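Lovastatin nonaketide synthase, polyketide synthase component (Aspergillus terreus, PDB 7CPX) builds the dihydromonacolin L nonaketide precursor of lovastatin from malonyl-CoA, S-adenosylmethionine and NADPH, working with its partner LovC. Local coordinates at residues R1307-Y1312 against L1352-W1358; V1342-A1346 against L1389-R1394; E1363-E1367 against V1382-Q1387. The protein carries 2 engineered substitutions. All coordinates share one frame; numbering follows the deposited sequence.

Contact 1: residues R1307-Y1312 against L1352-W1358; sequences RIVYFY and LWYDPGW
The backbone O of Ile1308 is the polar atom around which this contact gathers: Trp1358 NE1 lies 3.2 Å from it, at an angle too poor for a hydrogen bond, and Pro1356 CG 3.4 Å. Pro1356, the centre of an inverse gamma turn, and Trp1358 just after that turn belong to the segment that follows helix 1339-1354 and fold over the last part of helix 1298-1309; the chain between is mostly helix, without strand. No hydrogen bond crosses, so aromatic and aliphatic surfaces carry the contact. The indole of Trp1358 spreads over the backbone of Ile1308, whose CA makes a CH-pi contact 4.0 Å from the centroid of the five-membered ring and 25° off its normal. At the edge of that indole, near its plane, stands Phe1311 CE1, with the two ring planes inclined at 54°. Val1309 serves the second tryptophan: CG2, anti to the backbone N, rests over one face of Trp1353, 4.3 Å from the five-membered ring centroid. Trp1353 also meets Phe1559, while Leu1352 and Asp1355 touch Phe1316 of helix 1313-1324. At the more exposed border, Tyr1312, the N-cap residue of that helix, passes Pro1356 in the opposite direction, CE2 to CG 3.7 Å. The Arg1307 guanidinium and Trp1358 ring planes are 13° apart while the side chains cross at about a right angle; Arg1307 NE approaches Trp1358 CH2 obliquely, at 3.6 Å.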
ATOM      1  N   ARG A1307     -15.320  84.233  22.176  1.00193.09           N
ATOM      2  CA  ARG A1307     -14.436  85.379  22.353  1.00193.09           C
ATOM      3  C   ARG A1307     -14.133  86.022  21.009  1.00193.09           C
ATOM      4  O   ARG A1307     -13.998  87.246  20.909  1.00193.09           O
ATOM      5  CB  ARG A1307     -13.140  84.943  23.041  1.00193.09           C
ATOM      6  CG  ARG A1307     -12.143  86.066  23.296  1.00193.09           C
ATOM      7  CD  ARG A1307     -10.785  85.509  23.695  1.00193.09           C
ATOM      8  NE  ARG A1307     -10.151  84.782  22.601  1.00193.09           N
ATOM      9  CZ  ARG A1307      -9.017  84.102  22.707  1.00193.09           C
ATOM     10  NH1 ARG A1307      -8.362  84.020  23.854  1.00193.09           N
ATOM     11  NH2 ARG A1307      -8.529  83.485  21.634  1.00193.09           N
ATOM     12  N   ILE A1308     -14.025  85.195  19.969  1.00192.64           N
ATOM     13  CA  ILE A1308     -13.788  85.716  18.627  1.00192.64           C
ATOM     14  C   ILE A1308     -14.931  86.630  18.205  1.00192.64           C
ATOM     15  O   ILE A1308     -14.714  87.663  17.562  1.00192.64           O
ATOM     16  CB  ILE A1308     -13.593  84.549  17.639  1.00192.64           C
ATOM     17  CG1 ILE A1308     -12.229  83.888  17.865  1.00192.64           C
ATOM     18  CG2 ILE A1308     -13.727  85.037  16.207  1.00192.64           C
ATOM     19  CD1 ILE A1308     -12.071  82.534  17.192  1.00192.64           C
ATOM     20  N   VAL A1309     -16.160  86.282  18.584  1.00193.00           N
ATOM     21  CA  VAL A1309     -17.346  86.968  18.089  1.00193.00           C
ATOM     22  C   VAL A1309     -18.038  87.820  19.149  1.00193.00           C
ATOM     23  O   VAL A1309     -18.895  88.643  18.790  1.00193.00           O
ATOM     24  CB  VAL A1309     -18.347  85.956  17.493  1.00193.00           C
ATOM     25  CG1 VAL A1309     -18.776  84.941  18.548  1.00193.00           C
ATOM     26  CG2 VAL A1309     -19.554  86.675  16.917  1.00193.00           C
ATOM     27  N   TYR A1310     -17.693  87.670  20.429  1.00191.36           N
ATOM     28  CA  TYR A1310     -18.501  88.266  21.487  1.00191.36           C
ATOM     29  C   TYR A1310     -18.533  89.788  21.425  1.00191.36           C
ATOM     30  O   TYR A1310     -19.411  90.401  22.041  1.00191.36           O
ATOM     31  CB  TYR A1310     -17.980  87.827  22.857  1.00191.36           C
ATOM     32  CG  TYR A1310     -17.018  88.809  23.488  1.00191.36           C
ATOM     33  CD1 TYR A1310     -15.673  88.815  23.142  1.00191.36           C
ATOM     34  CD2 TYR A1310     -17.454  89.730  24.431  1.00191.36           C
ATOM     35  CE1 TYR A1310     -14.792  89.711  23.717  1.00191.36           C
ATOM     36  CE2 TYR A1310     -16.580  90.630  25.010  1.00191.36           C
ATOM     37  CZ  TYR A1310     -15.250  90.615  24.651  1.00191.36           C
ATOM     38  OH  TYR A1310     -14.377  91.510  25.226  1.00191.36           O
ATOM     39  N   PHE A1311     -17.602  90.415  20.703  1.00191.43           N
ATOM     40  CA  PHE A1311     -17.491  91.870  20.751  1.00191.43           C
ATOM     41  C   PHE A1311     -18.758  92.546  20.235  1.00191.43           C
ATOM     42  O   PHE A1311     -19.317  93.426  20.898  1.00191.43           O
ATOM     43  CB  PHE A1311     -16.274  92.329  19.950  1.00191.43           C
ATOM     44  CG  PHE A1311     -14.961  91.925  20.556  1.00191.43           C
ATOM     45  CD1 PHE A1311     -14.415  90.679  20.297  1.00191.43           C
ATOM     46  CD2 PHE A1311     -14.273  92.792  21.388  1.00191.43           C
ATOM     47  CE1 PHE A1311     -13.206  90.307  20.853  1.00191.43           C
ATOM     48  CE2 PHE A1311     -13.064  92.426  21.947  1.00191.43           C
ATOM     49  CZ  PHE A1311     -12.530  91.182  21.680  1.00191.43           C
ATOM     50  N   TYR A1312     -19.226  92.149  19.052  1.00192.21           N
ATOM     51  CA  TYR A1312     -20.377  92.782  18.412  1.00192.21           C
ATOM     52  C   TYR A1312     -21.465  91.756  18.124  1.00192.21           C
ATOM     53  O   TYR A1312     -22.221  91.883  17.155  1.00192.21           O
ATOM     54  CB  TYR A1312     -19.973  93.491  17.120  1.00192.21           C
ATOM     55  CG  TYR A1312     -18.574  94.070  17.115  1.00192.21           C
ATOM     56  CD1 TYR A1312     -18.120  94.862  18.160  1.00192.21           C
ATOM     57  CD2 TYR A1312     -17.708  93.824  16.057  1.00192.21           C
ATOM     58  CE1 TYR A1312     -16.842  95.391  18.153  1.00192.21           C
ATOM     59  CE2 TYR A1312     -16.431  94.347  16.040  1.00192.21           C
ATOM     60  CZ  TYR A1312     -16.003  95.130  17.090  1.00192.21           C
ATOM     61  OH  TYR A1312     -14.730  95.652  17.074  1.00192.21           O
ATOM     62  N   LEU A1352     -18.539  88.046  10.780  1.00193.51           N
ATOM     63  CA  LEU A1352     -19.483  88.158  11.884  1.00193.51           C
ATOM     64  C   LEU A1352     -18.931  87.527  13.150  1.00193.51           C
ATOM     65  O   LEU A1352     -19.494  87.734  14.228  1.00193.51           O
ATOM     66  CB  LEU A1352     -20.822  87.498  11.535  1.00193.51           C
ATOM     67  CG  LEU A1352     -21.606  88.039  10.337  1.00193.51           C
ATOM     68  CD1 LEU A1352     -22.933  87.307  10.195  1.00193.51           C
ATOM     69  CD2 LEU A1352     -21.836  89.537  10.438  1.00193.51           C
ATOM     70  N   TRP A1353     -17.869  86.744  13.033  1.00192.93           N
ATOM     71  CA  TRP A1353     -17.060  86.311  14.158  1.00192.93           C
ATOM     72  C   TRP A1353     -15.655  86.885  14.108  1.00192.93           C
ATOM     73  O   TRP A1353     -15.112  87.264  15.147  1.00192.93           O
ATOM     74  CB  TRP A1353     -16.984  84.777  14.190  1.00192.93           C
ATOM     75  CG  TRP A1353     -18.320  84.090  14.101  1.00192.93           C
ATOM     76  CD1 TRP A1353     -19.239  84.200  13.094  1.00192.93           C
ATOM     77  CD2 TRP A1353     -18.872  83.161  15.042  1.00192.93           C
ATOM     78  NE1 TRP A1353     -20.330  83.412  13.359  1.00192.93           N
ATOM     79  CE2 TRP A1353     -20.129  82.760  14.547  1.00192.93           C
ATOM     80  CE3 TRP A1353     -18.425  82.631  16.255  1.00192.93           C
ATOM     81  CZ2 TRP A1353     -20.945  81.860  15.225  1.00192.93           C
ATOM     82  CZ3 TRP A1353     -19.236  81.737  16.927  1.00192.93           C
ATOM     83  CH2 TRP A1353     -20.482  81.359  16.410  1.00192.93           C
ATOM     84  N   TYR A1354     -15.060  86.994  12.918  1.00194.28           N
ATOM     85  CA  TYR A1354     -13.686  87.460  12.787  1.00194.28           C
ATOM     86  C   TYR A1354     -13.564  88.981  12.745  1.00194.28           C
ATOM     87  O   TYR A1354     -12.438  89.492  12.739  1.00194.28           O
ATOM     88  CB  TYR A1354     -13.034  86.881  11.522  1.00194.28           C
ATOM     89  CG  TYR A1354     -13.209  85.387  11.316  1.00194.28           C
ATOM     90  CD1 TYR A1354     -13.646  84.559  12.342  1.00194.28           C
ATOM     91  CD2 TYR A1354     -12.923  84.807  10.088  1.00194.28           C
ATOM     92  CE1 TYR A1354     -13.803  83.200  12.146  1.00194.28           C
ATOM     93  CE2 TYR A1354     -13.072  83.450   9.885  1.00194.28           C
ATOM     94  CZ  TYR A1354     -13.513  82.650  10.916  1.00194.28           C
ATOM     95  OH  TYR A1354     -13.665  81.298  10.715  1.00194.28           O
ATOM     96  N   ASP A1355     -14.676  89.712  12.709  1.00193.28           N
ATOM     97  CA  ASP A1355     -14.610  91.168  12.603  1.00193.28           C
ATOM     98  C   ASP A1355     -13.776  91.829  13.692  1.00193.28           C
ATOM     99  O   ASP A1355     -12.970  92.714  13.358  1.00193.28           O
ATOM    100  CB  ASP A1355     -16.028  91.761  12.623  1.00193.28           C
ATOM    101  CG  ASP A1355     -16.606  91.947  11.235  1.00193.28           C
ATOM    102  OD1 ASP A1355     -15.861  92.374  10.328  1.00193.28           O
ATOM    103  OD2 ASP A1355     -17.809  91.664  11.049  1.00193.28           O
ATOM    104  N   PRO A1356     -13.901  91.471  14.973  1.00192.88           N
ATOM    105  CA  PRO A1356     -13.227  92.252  16.021  1.00192.88           C
ATOM    106  C   PRO A1356     -11.711  92.119  15.998  1.00192.88           C
ATOM    107  O   PRO A1356     -11.100  91.688  16.982  1.00192.88           O
ATOM    108  CB  PRO A1356     -13.820  91.681  17.318  1.00192.88           C
ATOM    109  CG  PRO A1356     -15.080  90.993  16.904  1.00192.88           C
ATOM    110  CD  PRO A1356     -14.807  90.461  15.541  1.00192.88           C
ATOM    111  N   GLY A1357     -11.093  92.490  14.876  1.00191.23           N
ATOM    112  CA  GLY A1357      -9.654  92.485  14.748  1.00191.23           C
ATOM    113  C   GLY A1357      -9.041  91.139  14.438  1.00191.23           C
ATOM    114  O   GLY A1357      -7.869  91.085  14.046  1.00191.23           O
ATOM    115  N   TRP A1358      -9.790  90.047  14.597  1.00194.70           N
ATOM    116  CA  TRP A1358      -9.231  88.727  14.325  1.00194.70           C
ATOM    117  C   TRP A1358      -9.054  88.509  12.827  1.00194.70           C
ATOM    118  O   TRP A1358      -7.992  88.069  12.375  1.00194.70           O
ATOM    119  CB  TRP A1358     -10.130  87.647  14.927  1.00194.70           C
ATOM    120  CG  TRP A1358     -10.543  87.918  16.343  1.00194.70           C
ATOM    121  CD1 TRP A1358     -11.659  88.585  16.757  1.00194.70           C
ATOM    122  CD2 TRP A1358      -9.845  87.528  17.531  1.00194.70           C
ATOM    123  NE1 TRP A1358     -11.699  88.634  18.129  1.00194.70           N
ATOM    124  CE2 TRP A1358     -10.596  87.992  18.629  1.00194.70           C
ATOM    125  CE3 TRP A1358      -8.657  86.831  17.773  1.00194.70           C
ATOM    126  CZ2 TRP A1358     -10.199  87.783  19.947  1.00194.70           C
ATOM    127  CZ3 TRP A1358      -8.265  86.624  19.083  1.00194.70           C
ATOM    128  CH2 TRP A1358      -9.033  87.098  20.153  1.00194.70           C
TER

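Contact 2: residues V1342-A1346 against L1389-R1394; sequences VLASA and LLPTVR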
ATOM      1  N   VAL A1342     -21.154  86.831  -3.469  1.00200.70           N
ATOM      2  CA  VAL A1342     -20.712  85.656  -2.720  1.00200.70           C
ATOM      3  C   VAL A1342     -19.413  85.960  -1.986  1.00200.70           C
ATOM      4  O   VAL A1342     -19.325  85.841  -0.758  1.00200.70           O
ATOM      5  CB  VAL A1342     -20.544  84.446  -3.656  1.00200.70           C
ATOM      6  CG1 VAL A1342     -19.945  83.266  -2.902  1.00200.70           C
ATOM      7  CG2 VAL A1342     -21.866  84.062  -4.269  1.00200.70           C
ATOM      8  N   LEU A1343     -18.382  86.360  -2.730  1.00200.25           N
ATOM      9  CA  LEU A1343     -17.104  86.679  -2.106  1.00200.25           C
ATOM     10  C   LEU A1343     -17.258  87.776  -1.064  1.00200.25           C
ATOM     11  O   LEU A1343     -16.462  87.856  -0.122  1.00200.25           O
ATOM     12  CB  LEU A1343     -16.085  87.090  -3.167  1.00200.25           C
ATOM     13  CG  LEU A1343     -15.307  85.945  -3.820  1.00200.25           C
ATOM     14  CD1 LEU A1343     -16.246  84.897  -4.400  1.00200.25           C
ATOM     15  CD2 LEU A1343     -14.376  86.483  -4.895  1.00200.25           C
ATOM     16  N   ALA A1344     -18.272  88.629  -1.214  1.00198.05           N
ATOM     17  CA  ALA A1344     -18.537  89.636  -0.191  1.00198.05           C
ATOM     18  C   ALA A1344     -19.186  89.014   1.043  1.00198.05           C
ATOM     19  O   ALA A1344     -18.627  89.059   2.144  1.00198.05           O
ATOM     20  CB  ALA A1344     -19.426  90.742  -0.763  1.00198.05           C
ATOM     21  N   SER A1345     -20.359  88.404   0.867  1.00197.83           N
ATOM     22  CA  SER A1345     -21.211  88.024   1.986  1.00197.83           C
ATOM     23  C   SER A1345     -20.722  86.780   2.716  1.00197.83           C
ATOM     24  O   SER A1345     -20.945  86.667   3.921  1.00197.83           O
ATOM     25  CB  SER A1345     -22.640  87.807   1.492  1.00197.83           C
ATOM     26  OG  SER A1345     -23.143  88.982   0.880  1.00197.83           O
ATOM     27  N   ALA A1346     -20.077  85.833   2.035  1.00196.34           N
ATOM     28  CA  ALA A1346     -19.524  84.681   2.743  1.00196.34           C
ATOM     29  C   ALA A1346     -18.419  85.115   3.701  1.00196.34           C
ATOM     30  O   ALA A1346     -18.392  84.712   4.873  1.00196.34           O
ATOM     31  CB  ALA A1346     -19.000  83.658   1.738  1.00196.34           C
ATOM     32  N   LEU A1389     -17.273  77.779   1.874  1.00193.99           N
ATOM     33  CA  LEU A1389     -18.708  78.033   1.818  1.00193.99           C
ATOM     34  C   LEU A1389     -19.098  78.946   0.664  1.00193.99           C
ATOM     35  O   LEU A1389     -20.296  79.133   0.424  1.00193.99           O
ATOM     36  CB  LEU A1389     -19.207  78.638   3.138  1.00193.99           C
ATOM     37  CG  LEU A1389     -19.147  80.157   3.343  1.00193.99           C
ATOM     38  CD1 LEU A1389     -20.022  80.553   4.521  1.00193.99           C
ATOM     39  CD2 LEU A1389     -17.727  80.627   3.564  1.00193.99           C
ATOM     40  N   LEU A1390     -18.125  79.512  -0.056  1.00195.46           N
ATOM     41  CA  LEU A1390     -18.450  80.438  -1.139  1.00195.46           C
ATOM     42  C   LEU A1390     -19.342  79.793  -2.191  1.00195.46           C
ATOM     43  O   LEU A1390     -20.420  80.340  -2.484  1.00195.46           O
ATOM     44  CB  LEU A1390     -17.154  80.977  -1.749  1.00195.46           C
ATOM     45  CG  LEU A1390     -16.399  82.045  -0.949  1.00195.46           C
ATOM     46  CD1 LEU A1390     -16.021  81.550   0.439  1.00195.46           C
ATOM     47  CD2 LEU A1390     -15.160  82.489  -1.710  1.00195.46           C
ATOM     48  N   PRO A1391     -18.981  78.652  -2.783  1.00195.45           N
ATOM     49  CA  PRO A1391     -19.909  78.011  -3.729  1.00195.45           C
ATOM     50  C   PRO A1391     -21.223  77.604  -3.089  1.00195.45           C
ATOM     51  O   PRO A1391     -22.266  77.642  -3.754  1.00195.45           O
ATOM     52  CB  PRO A1391     -19.117  76.795  -4.231  1.00195.45           C
ATOM     53  CG  PRO A1391     -18.100  76.535  -3.177  1.00195.45           C
ATOM     54  CD  PRO A1391     -17.739  77.876  -2.620  1.00195.45           C
ATOM     55  N   THR A1392     -21.202  77.215  -1.812  1.00196.24           N
ATOM     56  CA  THR A1392     -22.438  76.839  -1.136  1.00196.24           C
ATOM     57  C   THR A1392     -23.273  78.061  -0.779  1.00196.24           C
ATOM     58  O   THR A1392     -24.504  77.973  -0.718  1.00196.24           O
ATOM     59  CB  THR A1392     -22.121  76.032   0.123  1.00196.24           C
ATOM     60  OG1 THR A1392     -21.466  76.873   1.081  1.00196.24           O
ATOM     61  CG2 THR A1392     -21.218  74.854  -0.211  1.00196.24           C
ATOM     62  N   VAL A1393     -22.625  79.204  -0.539  1.00197.34           N
ATOM     63  CA  VAL A1393     -23.357  80.409  -0.165  1.00197.34           C
ATOM     64  C   VAL A1393     -24.296  80.839  -1.283  1.00197.34           C
ATOM     65  O   VAL A1393     -25.399  81.333  -1.020  1.00197.34           O
ATOM     66  CB  VAL A1393     -22.369  81.527   0.223  1.00197.34           C
ATOM     67  CG1 VAL A1393     -22.984  82.896   0.006  1.00197.34           C
ATOM     68  CG2 VAL A1393     -21.951  81.374   1.677  1.00197.34           C
ATOM     69  N   ARG A1394     -23.885  80.662  -2.539  1.00198.50           N
ATOM     70  CA  ARG A1394     -24.759  80.927  -3.676  1.00198.50           C
ATOM     71  C   ARG A1394     -25.695  79.763  -3.983  1.00198.50           C
ATOM     72  O   ARG A1394     -26.268  79.715  -5.078  1.00198.50           O
ATOM     73  CB  ARG A1394     -23.934  81.275  -4.919  1.00198.50           C
ATOM     74  CG  ARG A1394     -22.798  80.315  -5.242  1.00198.50           C
ATOM     75  CD  ARG A1394     -22.147  80.681  -6.571  1.00198.50           C
ATOM     76  NE  ARG A1394     -20.992  79.847  -6.883  1.00198.50           N
ATOM     77  CZ  ARG A1394     -19.735  80.151  -6.586  1.00198.50           C
ATOM     78  NH1 ARG A1394     -19.423  81.267  -5.947  1.00198.50           N
ATOM     79  NH2 ARG A1394     -18.765  79.312  -6.937  1.00198.50           N
TER
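Ala1346 CB marks the densely packed part of the contact, pointing into the short helix 1389-1393 where three side chains converge on this one methyl. Val1393 CG2 is 3.7 Å from Ala1346 CB, Leu1389 CD2 is 3.8 Å from the same methyl, and Leu1390 CD1 is 3.9 Å from it. The small side chain is consistent with the close approach of the backbones, the CA atoms of Ala1346 and Leu1390 being 5.9 Å apart. One turn earlier, Val1342 divides its branches: CG1 heads for Leu1390 CB at 3.8 Å, whereas CG2 faces the aliphatic root of Arg1394. Val1342 and Val1393 also touch Ile1336, which extends the apolar core.

The solvent side has fewer partners. Leu1343 is exposed, its CB directed away from the partner helix, and it joins through a single methyl pair, its CD1 to Leu1390 CD2 at 3.8 Å. The guanidinium of Arg1394, the first residue to leave helical geometry, turns one face onto Pro1391 CA, 3.5 Å above the plane, and meets Val1342 CG1 obliquely through NH1.

No hydrogen bond links the segments. With short-segment axes 9.1 Å apart at closest and crossing at 106°, this is near-orthogonal packing of two helices through aliphatic side chains in a cluster of alpha helices.

Contact 3: residues E1363-E1367 against V1382-Q1387; sequences EAQIE and VQRVGQ
A mixed polar and apolar contact joins two consecutive helices, 1361-1370 and 1376-1386, and Gln1383 provides most of the surface on its side. Extended beyond CG, its side chain runs alongside Ile1366 in the opposite direction, so that Ile1366 CG2 comes 3.5 Å from Gln1383 CD. The amide then ends at the backbone of the partner helix, where NE2 gives Glu1363 O a weak hydrogen bond (2.6 Å, angle at the hydrogen 116°). The same carbonyl accepts Glu1367 N at 3.1 Å, its ordinary helical bond, and therefore serves two donors. The short-segment axes approach to 10.6 Å with directions 146° apart, the geometry of an antiparallel alpha-alpha hairpin. Its apolar side reaches Val1382, whose CG1 stands 4.1 Å from Ile1366 CD1; Tyr1354 of helix 1339-1354 packs on both residues. Glu1363 bends at chi2 (68°), which carries its carboxylate toward Gln1387. Gln1387 NE2 lies near Glu1363 OE2, but the angle is poor for a hydrogen bond, and the firm partner of OE2 is Arg1350, through a salt bridge that should favour the charged carboxylate. The Gln1387 amide oxygen turns to its own segment: OE1 receives Arg1384 NE, a weak bond at 3.1 Å, and NH2, at a distance too short to rely on.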
ATOM      1  N   GLU A1363      -8.136  82.134  11.318  1.00192.85           N
ATOM      2  CA  GLU A1363      -7.789  80.840  10.743  1.00192.85           C
ATOM      3  C   GLU A1363      -6.674  80.181  11.541  1.00192.85           C
ATOM      4  O   GLU A1363      -6.730  78.979  11.828  1.00192.85           O
ATOM      5  CB  GLU A1363      -7.374  81.010   9.281  1.00192.85           C
ATOM      6  CG  GLU A1363      -7.923  79.938   8.358  1.00192.85           C
ATOM      7  CD  GLU A1363      -9.430  80.023   8.206  1.00192.85           C
ATOM      8  OE1 GLU A1363     -10.006  81.076   8.551  1.00192.85           O
ATOM      9  OE2 GLU A1363     -10.039  79.036   7.746  1.00192.85           O
ATOM     10  N   ALA A1364      -5.651  80.954  11.911  1.00192.46           N
ATOM     11  CA  ALA A1364      -4.633  80.437  12.818  1.00192.46           C
ATOM     12  C   ALA A1364      -5.233  80.142  14.186  1.00192.46           C
ATOM     13  O   ALA A1364      -4.998  79.074  14.763  1.00192.46           O
ATOM     14  CB  ALA A1364      -3.481  81.433  12.936  1.00192.46           C
ATOM     15  N   GLN A1365      -6.038  81.072  14.709  1.00192.59           N
ATOM     16  CA  GLN A1365      -6.663  80.858  16.010  1.00192.59           C
ATOM     17  C   GLN A1365      -7.490  79.582  16.007  1.00192.59           C
ATOM     18  O   GLN A1365      -7.416  78.780  16.946  1.00192.59           O
ATOM     19  CB  GLN A1365      -7.532  82.060  16.381  1.00192.59           C
ATOM     20  CG  GLN A1365      -6.797  83.392  16.373  1.00192.59           C
ATOM     21  CD  GLN A1365      -5.669  83.446  17.384  1.00192.59           C
ATOM     22  OE1 GLN A1365      -5.568  82.593  18.266  1.00192.59           O
ATOM     23  NE2 GLN A1365      -4.813  84.452  17.261  1.00192.59           N
ATOM     24  N   ILE A1366      -8.271  79.366  14.945  1.00193.41           N
ATOM     25  CA  ILE A1366      -9.025  78.123  14.821  1.00193.41           C
ATOM     26  C   ILE A1366      -8.082  76.934  14.930  1.00193.41           C
ATOM     27  O   ILE A1366      -8.331  75.983  15.681  1.00193.41           O
ATOM     28  CB  ILE A1366      -9.808  78.102  13.496  1.00193.41           C
ATOM     29  CG1 ILE A1366     -10.985  79.079  13.564  1.00193.41           C
ATOM     30  CG2 ILE A1366     -10.281  76.689  13.181  1.00193.41           C
ATOM     31  CD1 ILE A1366     -11.633  79.360  12.223  1.00193.41           C
ATOM     32  N   GLU A1367      -6.963  76.988  14.204  1.00191.78           N
ATOM     33  CA  GLU A1367      -5.986  75.909  14.290  1.00191.78           C
ATOM     34  C   GLU A1367      -5.485  75.745  15.717  1.00191.78           C
ATOM     35  O   GLU A1367      -5.304  74.618  16.194  1.00191.78           O
ATOM     36  CB  GLU A1367      -4.822  76.176  13.338  1.00191.78           C
ATOM     37  CG  GLU A1367      -3.758  75.092  13.347  1.00191.78           C
ATOM     38  CD  GLU A1367      -2.677  75.328  12.312  1.00191.78           C
ATOM     39  OE1 GLU A1367      -2.765  76.334  11.577  1.00191.78           O
ATOM     40  OE2 GLU A1367      -1.739  74.508  12.233  1.00191.78           O
ATOM     41  N   VAL A1382     -15.574  74.254  11.301  1.00190.53           N
ATOM     42  CA  VAL A1382     -15.750  75.683  11.057  1.00190.53           C
ATOM     43  C   VAL A1382     -14.728  76.150  10.033  1.00190.53           C
ATOM     44  O   VAL A1382     -15.072  76.786   9.032  1.00190.53           O
ATOM     45  CB  VAL A1382     -15.630  76.473  12.374  1.00190.53           C
ATOM     46  CG1 VAL A1382     -15.480  77.963  12.089  1.00190.53           C
ATOM     47  CG2 VAL A1382     -16.831  76.213  13.264  1.00190.53           C
ATOM     48  N   GLN A1383     -13.462  75.798  10.250  1.00192.26           N
ATOM     49  CA  GLN A1383     -12.408  76.161   9.309  1.00192.26           C
ATOM     50  C   GLN A1383     -12.693  75.589   7.924  1.00192.26           C
ATOM     51  O   GLN A1383     -12.712  76.319   6.924  1.00192.26           O
ATOM     52  CB  GLN A1383     -11.063  75.647   9.827  1.00192.26           C
ATOM     53  CG  GLN A1383      -9.911  76.628   9.715  1.00192.26           C
ATOM     54  CD  GLN A1383      -8.606  76.039  10.217  1.00192.26           C
ATOM     55  OE1 GLN A1383      -8.393  74.829  10.150  1.00192.26           O
ATOM     56  NE2 GLN A1383      -7.728  76.893  10.732  1.00192.26           N
ATOM     57  N   ARG A1384     -12.937  74.278   7.857  1.00191.70           N
ATOM     58  CA  ARG A1384     -13.044  73.566   6.589  1.00191.70           C
ATOM     59  C   ARG A1384     -14.253  73.981   5.765  1.00191.70           C
ATOM     60  O   ARG A1384     -14.223  73.838   4.539  1.00191.70           O
ATOM     61  CB  ARG A1384     -13.105  72.057   6.847  1.00191.70           C
ATOM     62  CG  ARG A1384     -11.757  71.341   6.836  1.00191.70           C
ATOM     63  CD  ARG A1384     -10.673  72.096   7.592  1.00191.70           C
ATOM     64  NE  ARG A1384     -10.002  73.075   6.744  1.00191.70           N
ATOM     65  CZ  ARG A1384      -9.107  72.771   5.814  1.00191.70           C
ATOM     66  NH1 ARG A1384      -8.743  71.519   5.586  1.00191.70           N
ATOM     67  NH2 ARG A1384      -8.565  73.747   5.091  1.00191.70           N
ATOM     68  N   VAL A1385     -15.312  74.482   6.397  1.00191.29           N
ATOM     69  CA  VAL A1385     -16.518  74.849   5.668  1.00191.29           C
ATOM     70  C   VAL A1385     -16.497  76.345   5.383  1.00191.29           C
ATOM     71  O   VAL A1385     -16.927  76.782   4.310  1.00191.29           O
ATOM     72  CB  VAL A1385     -17.789  74.442   6.438  1.00191.29           C
ATOM     73  CG1 VAL A1385     -17.759  72.949   6.755  1.00191.29           C
ATOM     74  CG2 VAL A1385     -17.950  75.272   7.703  1.00191.29           C
ATOM     75  N   GLY A1386     -15.989  77.143   6.325  1.00192.66           N
ATOM     76  CA  GLY A1386     -15.863  78.565   6.075  1.00192.66           C
ATOM     77  C   GLY A1386     -14.894  78.865   4.950  1.00192.66           C
ATOM     78  O   GLY A1386     -15.103  79.797   4.169  1.00192.66           O
ATOM     79  N   GLN A1387     -13.821  78.079   4.844  1.00193.27           N
ATOM     80  CA  GLN A1387     -12.891  78.259   3.739  1.00193.27           C
ATOM     81  C   GLN A1387     -13.484  77.844   2.401  1.00193.27           C
ATOM     82  O   GLN A1387     -12.880  78.138   1.362  1.00193.27           O
ATOM     83  CB  GLN A1387     -11.614  77.465   4.006  1.00193.27           C
ATOM     84  CG  GLN A1387     -10.803  77.988   5.175  1.00193.27           C
ATOM     85  CD  GLN A1387      -9.672  77.059   5.562  1.00193.27           C
ATOM     86  OE1 GLN A1387      -9.794  75.839   5.460  1.00193.27           O
ATOM     87  NE2 GLN A1387      -8.560  77.633   6.007  1.00193.27           N
TER

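Overall arrangement
From the N terminus, helix 1298-1309 supplies the first half of contact 1, and 39 residues, mostly helical, pass before 1352-1358 returns to close it. Within that loop the chain enters helix 1339-1354, whose early turns open contact 2 before its C-terminal end completes contact 1; these two contacts therefore cross, sharing one helix, with nearest atoms about 7 Å apart. Contact 3 follows in series with contact 1, and both its segments fall between those of contact 2, which closes last at helix 1389-1393. Tyr1354 of contact 1 touches contact 3. Together they tie five helices into one helical cluster.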